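Local coordinates for lysin (Enterococcus phage IMEEF1, PDB 6IST), which probably cleaves enterococcal cell-wall peptidoglycan through a calcium-binding CHAP domain of the papain-like peptidase clan, acting as a phage endolysin, at residues C29-W43 with G47-F61. Sequence-based numbering, arbitrary orientation.
With CA (calcium ion), chain E.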
loop_
_atom_site.group_PDB
_atom_site.type_symbol
_atom_site.label_atom_id
_atom_site.label_comp_id
_atom_site.label_asym_id
_atom_site.label_seq_id
_atom_site.Cartn_x
_atom_site.Cartn_y
_atom_site.Cartn_z
ATOM N N CYS C 29 20.653 -16.203 6.832
ATOM C CA CYS C 29 20.659 -15.052 7.768
ATOM C C CYS C 29 19.658 -13.967 7.423
ATOM O O CYS C 29 18.878 -13.483 8.306
ATOM C CB CYS C 29 22.021 -14.528 7.971
ATOM S SG CYS C 29 22.713 -13.568 6.580
ATOM N N MET C 30 19.592 -13.624 6.137
ATOM C CA MET C 30 18.649 -12.575 5.734
ATOM C C MET C 30 17.178 -12.965 5.949
ATOM O O MET C 30 16.322 -12.089 6.168
ATOM C CB MET C 30 18.975 -12.165 4.271
ATOM C CG MET C 30 18.496 -10.809 3.741
ATOM S SD MET C 30 18.601 -9.319 4.747
ATOM C CE MET C 30 18.281 -8.024 3.481
ATOM N N ASP C 31 16.842 -14.266 5.839
ATOM C CA ASP C 31 15.528 -14.745 6.115
ATOM C C ASP C 31 14.987 -14.286 7.464
ATOM O O ASP C 31 13.834 -13.983 7.552
ATOM C CB ASP C 31 15.424 -16.259 6.026
ATOM C CG ASP C 31 15.515 -16.761 4.596
ATOM O OD1 ASP C 31 14.634 -16.435 3.772
ATOM O OD2 ASP C 31 16.463 -17.500 4.300
ATOM N N LEU C 32 15.821 -14.297 8.510
ATOM C CA LEU C 32 15.344 -13.877 9.807
ATOM C C LEU C 32 15.017 -12.399 9.836
ATOM O O LEU C 32 13.936 -11.985 10.284
ATOM C CB LEU C 32 16.431 -14.121 10.874
ATOM C CG LEU C 32 16.038 -13.675 12.287
ATOM C CD1 LEU C 32 14.751 -14.377 12.635
ATOM C CD2 LEU C 32 17.122 -14.080 13.256
ATOM N N THR C 33 15.948 -11.593 9.321
ATOM C CA THR C 33 15.779 -10.145 9.318
ATOM C C THR C 33 14.570 -9.810 8.491
ATOM O O THR C 33 13.773 -8.958 8.855
ATOM C CB THR C 33 17.072 -9.468 8.765
ATOM O OG1 THR C 33 18.088 -9.540 9.815
ATOM C CG2 THR C 33 16.863 -7.999 8.387
ATOM N N VAL C 34 14.424 -10.467 7.360
ATOM C CA VAL C 34 13.275 -10.148 6.501
ATOM C C VAL C 34 11.948 -10.565 7.168
ATOM O O VAL C 34 11.021 -9.802 7.161
ATOM C CB VAL C 34 13.362 -10.823 5.123
ATOM C CG1 VAL C 34 12.018 -10.777 4.409
ATOM C CG2 VAL C 34 14.503 -10.193 4.358
ATOM N N ASP C 35 11.945 -11.682 7.873
ATOM C CA ASP C 35 10.741 -12.134 8.505
ATOM C C ASP C 35 10.330 -11.108 9.536
ATOM O O ASP C 35 9.155 -10.734 9.662
ATOM C CB ASP C 35 10.962 -13.488 9.120
ATOM C CG ASP C 35 9.707 -14.041 9.835
ATOM O OD1 ASP C 35 8.665 -14.312 9.186
ATOM O OD2 ASP C 35 9.774 -14.191 11.075
ATOM N N VAL C 36 11.243 -10.815 10.439
ATOM C CA VAL C 36 10.926 -9.857 11.490
ATOM C C VAL C 36 10.520 -8.475 10.985
ATOM O O VAL C 36 9.523 -7.870 11.444
ATOM C CB VAL C 36 12.076 -9.739 12.472
ATOM C CG1 VAL C 36 11.778 -8.713 13.550
ATOM C CG2 VAL C 36 12.418 -11.088 13.026
ATOM N N MET C 37 11.256 -7.926 10.031
ATOM C CA MET C 37 10.910 -6.658 9.531
ATOM C C MET C 37 9.509 -6.699 8.812
ATOM O O MET C 37 8.731 -5.739 8.966
ATOM C CB MET C 37 11.976 -6.137 8.574
ATOM C CG MET C 37 13.277 -5.525 9.177
ATOM S SD MET C 37 13.131 -4.336 10.489
ATOM C CE MET C 37 13.238 -5.430 11.945
ATOM N N GLN C 38 9.218 -7.727 8.028
ATOM C CA GLN C 38 7.917 -7.851 7.371
ATOM C C GLN C 38 6.753 -7.960 8.389
ATOM O O GLN C 38 5.827 -7.231 8.313
ATOM C CB GLN C 38 7.864 -9.047 6.469
ATOM C CG GLN C 38 8.557 -8.904 5.166
ATOM C CD GLN C 38 8.214 -10.070 4.214
ATOM O OE1 GLN C 38 7.836 -9.861 3.061
ATOM N NE2 GLN C 38 8.270 -11.294 4.737
ATOM N N ARG C 39 6.876 -8.817 9.391
ATOM C CA ARG C 39 5.782 -8.997 10.352
ATOM C C ARG C 39 5.539 -7.773 11.191
ATOM O O ARG C 39 4.393 -7.468 11.521
ATOM C CB ARG C 39 6.152 -10.037 11.387
ATOM C CG ARG C 39 5.948 -11.401 10.943
ATOM C CD ARG C 39 6.269 -12.361 12.099
ATOM N NE ARG C 39 6.584 -13.557 11.374
ATOM C CZ ARG C 39 5.696 -14.384 10.839
ATOM N NH1 ARG C 39 4.379 -14.252 11.052
ATOM N NH2 ARG C 39 6.155 -15.402 10.146
ATOM N N PHE C 40 6.607 -7.109 11.636
ATOM C CA PHE C 40 6.424 -6.007 12.549
ATOM C C PHE C 40 6.313 -4.630 11.935
ATOM O O PHE C 40 5.584 -3.756 12.462
ATOM C CB PHE C 40 7.495 -6.010 13.588
ATOM C CG PHE C 40 7.321 -7.121 14.596
ATOM C CD1 PHE C 40 6.548 -6.922 15.739
ATOM C CD2 PHE C 40 7.917 -8.297 14.394
ATOM C CE1 PHE C 40 6.324 -7.967 16.609
ATOM C CE2 PHE C 40 7.709 -9.356 15.227
ATOM C CZ PHE C 40 6.916 -9.190 16.344
ATOM N N PHE C 41 7.033 -4.401 10.871
ATOM C CA PHE C 41 7.064 -3.081 10.246
ATOM C C PHE C 41 6.504 -3.012 8.829
ATOM O O PHE C 41 6.481 -1.953 8.259
ATOM C CB PHE C 41 8.490 -2.597 10.233
ATOM C CG PHE C 41 9.002 -2.314 11.588
ATOM C CD1 PHE C 41 8.637 -1.164 12.208
ATOM C CD2 PHE C 41 9.818 -3.222 12.254
ATOM C CE1 PHE C 41 9.134 -0.879 13.464
ATOM C CE2 PHE C 41 10.252 -2.971 13.527
ATOM C CZ PHE C 41 9.858 -1.827 14.140
ATOM N N GLY C 42 6.113 -4.132 8.273
ATOM C CA GLY C 42 5.554 -4.163 6.910
ATOM C C GLY C 42 6.638 -3.800 5.892
ATOM O O GLY C 42 6.309 -3.400 4.768
ATOM N N TRP C 43 7.899 -3.980 6.251
ATOM C CA TRP C 43 9.049 -3.661 5.363
ATOM C C TRP C 43 9.665 -4.994 4.922
ATOM O O TRP C 43 10.059 -5.800 5.791
ATOM C CB TRP C 43 10.072 -2.855 6.100
ATOM C CG TRP C 43 11.376 -2.633 5.300
ATOM C CD1 TRP C 43 11.473 -2.358 3.974
ATOM C CD2 TRP C 43 12.682 -2.602 5.803
ATOM N NE1 TRP C 43 12.755 -2.207 3.613
ATOM C CE2 TRP C 43 13.531 -2.285 4.743
ATOM C CE3 TRP C 43 13.237 -2.742 7.067
ATOM C CZ2 TRP C 43 14.881 -2.209 4.897
ATOM C CZ3 TRP C 43 14.580 -2.676 7.204
ATOM C CH2 TRP C 43 15.397 -2.395 6.138
ATOM N N GLY C 47 17.430 -8.022 -1.215
ATOM C CA GLY C 47 18.779 -8.481 -1.478
ATOM C C GLY C 47 19.386 -9.371 -0.423
ATOM O O GLY C 47 18.713 -9.959 0.391
ATOM N N ASN C 48 20.680 -9.539 -0.514
ATOM C CA ASN C 48 21.461 -10.264 0.497
ATOM C C ASN C 48 21.692 -9.317 1.648
ATOM O O ASN C 48 21.385 -8.148 1.543
ATOM C CB ASN C 48 22.798 -10.662 -0.086
ATOM C CG ASN C 48 22.662 -11.765 -1.086
ATOM O OD1 ASN C 48 21.794 -12.574 -0.953
ATOM N ND2 ASN C 48 23.569 -11.825 -2.073
ATOM N N ALA C 49 22.271 -9.826 2.723
ATOM C CA ALA C 49 22.564 -9.012 3.869
ATOM C C ALA C 49 23.344 -7.764 3.591
ATOM O O ALA C 49 23.105 -6.726 4.172
ATOM C CB ALA C 49 23.278 -9.889 4.907
ATOM N N ILE C 50 24.348 -7.833 2.708
ATOM C CA ILE C 50 25.186 -6.743 2.423
ATOM C C ILE C 50 24.452 -5.560 1.814
ATOM O O ILE C 50 24.891 -4.436 1.946
ATOM C CB ILE C 50 26.335 -7.181 1.463
ATOM C CG1 ILE C 50 27.427 -6.113 1.324
ATOM C CG2 ILE C 50 25.813 -7.635 0.080
ATOM C CD1 ILE C 50 28.086 -5.854 2.669
ATOM N N ALA C 51 23.354 -5.828 1.105
ATOM C CA ALA C 51 22.501 -4.769 0.576
ATOM C C ALA C 51 21.834 -3.952 1.666
ATOM O O ALA C 51 21.441 -2.808 1.416
ATOM C CB ALA C 51 21.442 -5.295 -0.345
ATOM N N LEU C 52 21.735 -4.467 2.898
ATOM C CA LEU C 52 21.316 -3.544 3.989
ATOM C C LEU C 52 22.208 -2.274 4.217
ATOM O O LEU C 52 21.810 -1.292 4.872
ATOM C CB LEU C 52 21.228 -4.357 5.283
ATOM C CG LEU C 52 20.156 -5.440 5.351
ATOM C CD1 LEU C 52 20.383 -6.368 6.534
ATOM C CD2 LEU C 52 18.724 -4.882 5.368
ATOM N N VAL C 53 23.441 -2.270 3.756
ATOM C CA VAL C 53 24.357 -1.139 3.953
ATOM C C VAL C 53 23.800 0.071 3.236
ATOM O O VAL C 53 23.879 1.174 3.717
ATOM C CB VAL C 53 25.778 -1.468 3.425
ATOM C CG1 VAL C 53 26.635 -0.224 3.284
ATOM C CG2 VAL C 53 26.462 -2.394 4.361
ATOM N N ASP C 54 23.226 -0.122 2.070
ATOM C CA ASP C 54 22.879 1.092 1.335
ATOM C C ASP C 54 21.506 1.120 0.645
ATOM O O ASP C 54 21.164 2.115 0.037
ATOM C CB ASP C 54 23.985 1.280 0.290
ATOM C CG ASP C 54 23.919 0.226 -0.791
ATOM O OD1 ASP C 54 24.368 0.545 -1.921
ATOM O OD2 ASP C 54 23.440 -0.906 -0.522
ATOM N N GLN C 55 20.676 0.117 0.825
ATOM C CA GLN C 55 19.344 0.193 0.214
ATOM C C GLN C 55 18.499 1.238 0.944
ATOM O O GLN C 55 18.719 1.551 2.128
ATOM C CB GLN C 55 18.662 -1.144 0.224
ATOM C CG GLN C 55 18.165 -1.613 1.577
ATOM C CD GLN C 55 17.682 -3.068 1.548
ATOM O OE1 GLN C 55 16.505 -3.293 1.631
ATOM N NE2 GLN C 55 18.595 -4.046 1.442
ATOM N N PRO C 56 17.536 1.841 0.239
ATOM C CA PRO C 56 16.641 2.791 0.926
ATOM C C PRO C 56 15.829 2.153 2.056
ATOM O O PRO C 56 15.520 0.927 2.049
ATOM C CB PRO C 56 15.686 3.270 -0.198
ATOM C CG PRO C 56 16.151 2.620 -1.452
ATOM C CD PRO C 56 17.063 1.494 -1.114
ATOM N N LEU C 57 15.478 3.005 3.022
ATOM C CA LEU C 57 14.792 2.561 4.215
ATOM C C LEU C 57 13.460 3.252 4.353
ATOM O O LEU C 57 13.340 4.372 3.954
ATOM C CB LEU C 57 15.626 2.897 5.437
ATOM C CG LEU C 57 17.035 2.279 5.417
ATOM C CD1 LEU C 57 17.746 2.680 6.680
ATOM C CD2 LEU C 57 17.048 0.780 5.339
ATOM N N PRO C 58 12.467 2.585 4.945
ATOM C CA PRO C 58 11.185 3.207 5.146
ATOM C C PRO C 58 11.260 4.366 6.124
ATOM O O PRO C 58 12.210 4.481 6.896
ATOM C CB PRO C 58 10.308 2.073 5.740
ATOM C CG PRO C 58 11.014 0.796 5.325
ATOM C CD PRO C 58 12.456 1.165 5.375
ATOM N N ALA C 59 10.227 5.187 6.089
ATOM C CA ALA C 59 10.088 6.292 7.031
ATOM C C ALA C 59 10.327 5.876 8.449
ATOM O O ALA C 59 9.802 4.845 8.884
ATOM C CB ALA C 59 8.672 6.891 6.900
ATOM N N GLY C 60 11.080 6.703 9.182
ATOM C CA GLY C 60 11.320 6.465 10.588
ATOM C C GLY C 60 12.595 5.645 10.878
ATOM O O GLY C 60 13.143 5.724 11.999
ATOM N N PHE C 61 13.075 4.859 9.905
ATOM C CA PHE C 61 14.276 4.038 10.084
ATOM C C PHE C 61 15.566 4.856 10.015
ATOM O O PHE C 61 15.679 5.814 9.273
ATOM C CB PHE C 61 14.337 2.914 9.017
ATOM C CG PHE C 61 13.428 1.759 9.300
ATOM C CD1 PHE C 61 12.043 1.898 9.192
ATOM C CD2 PHE C 61 13.943 0.524 9.658
ATOM C CE1 PHE C 61 11.185 0.827 9.421
ATOM C CE2 PHE C 61 13.109 -0.527 9.937
ATOM C CZ PHE C 61 11.730 -0.388 9.824
HETATM CA CA CA E . 15.593 -18.962 2.484
HETATM O O HOH W 1 14.620 -1.474 1.284
#
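Trp43 NE1 is tied to Gln55 and Pro56 through one water that three groups grip. The water lies in the indole plane, accepts from Trp43 NE1 at 3.1 Å, and donates to Gln55 OE1 at 2.6 Å and to Pro56 O. No direct hydrogen bond joins the two segments; this water bridges them. The Gln55 amide stands nearly perpendicular to the indole plane, and its NE2 donates to Ala51 O within the loop and to Tyr46 O.

With CG of Trp43 anti to the backbone N (chi1 173°), its five-membered ring takes a CH-pi contact on one face: Pro58 CG stands 3.5 Å from the centroid, 17° off the normal. Leu57 CD2 reaches Trp43 CH2 at 3.7 Å. Phe61 completes an aromatic cluster, its CE2 lying 3.6 Å from Trp43 CE3 with the rings oblique, while its CZ edge points at the face of Phe41 (planes at 74°). Met37 SD sits at the Phe61 edge, 3.8 Å from CE2, a Met-aromatic contact.

Toward the other end, Met30 bends at chi2 and meets Leu52 tip to tip, CE to CD2 at 3.7 Å. Next door, Cys29, whose geometry with His90 and Asp108 is consistent with a catalytic triad, touches Ala49 CB through SG. Asp31 OD2 binds calcium at 2.5 Å, in a site completed by Asp20, Asp22 and the carbonyls of Trp24 and Gly26.

The loop thus packs along helix 29-41, an adjoining flank of which meets helix 4-13 through Val36 and Phe40; Leu52, Leu57 and Phe61 touch Ile136 of strand 132-137, and Cys29 and Thr33 meet strand 90-94.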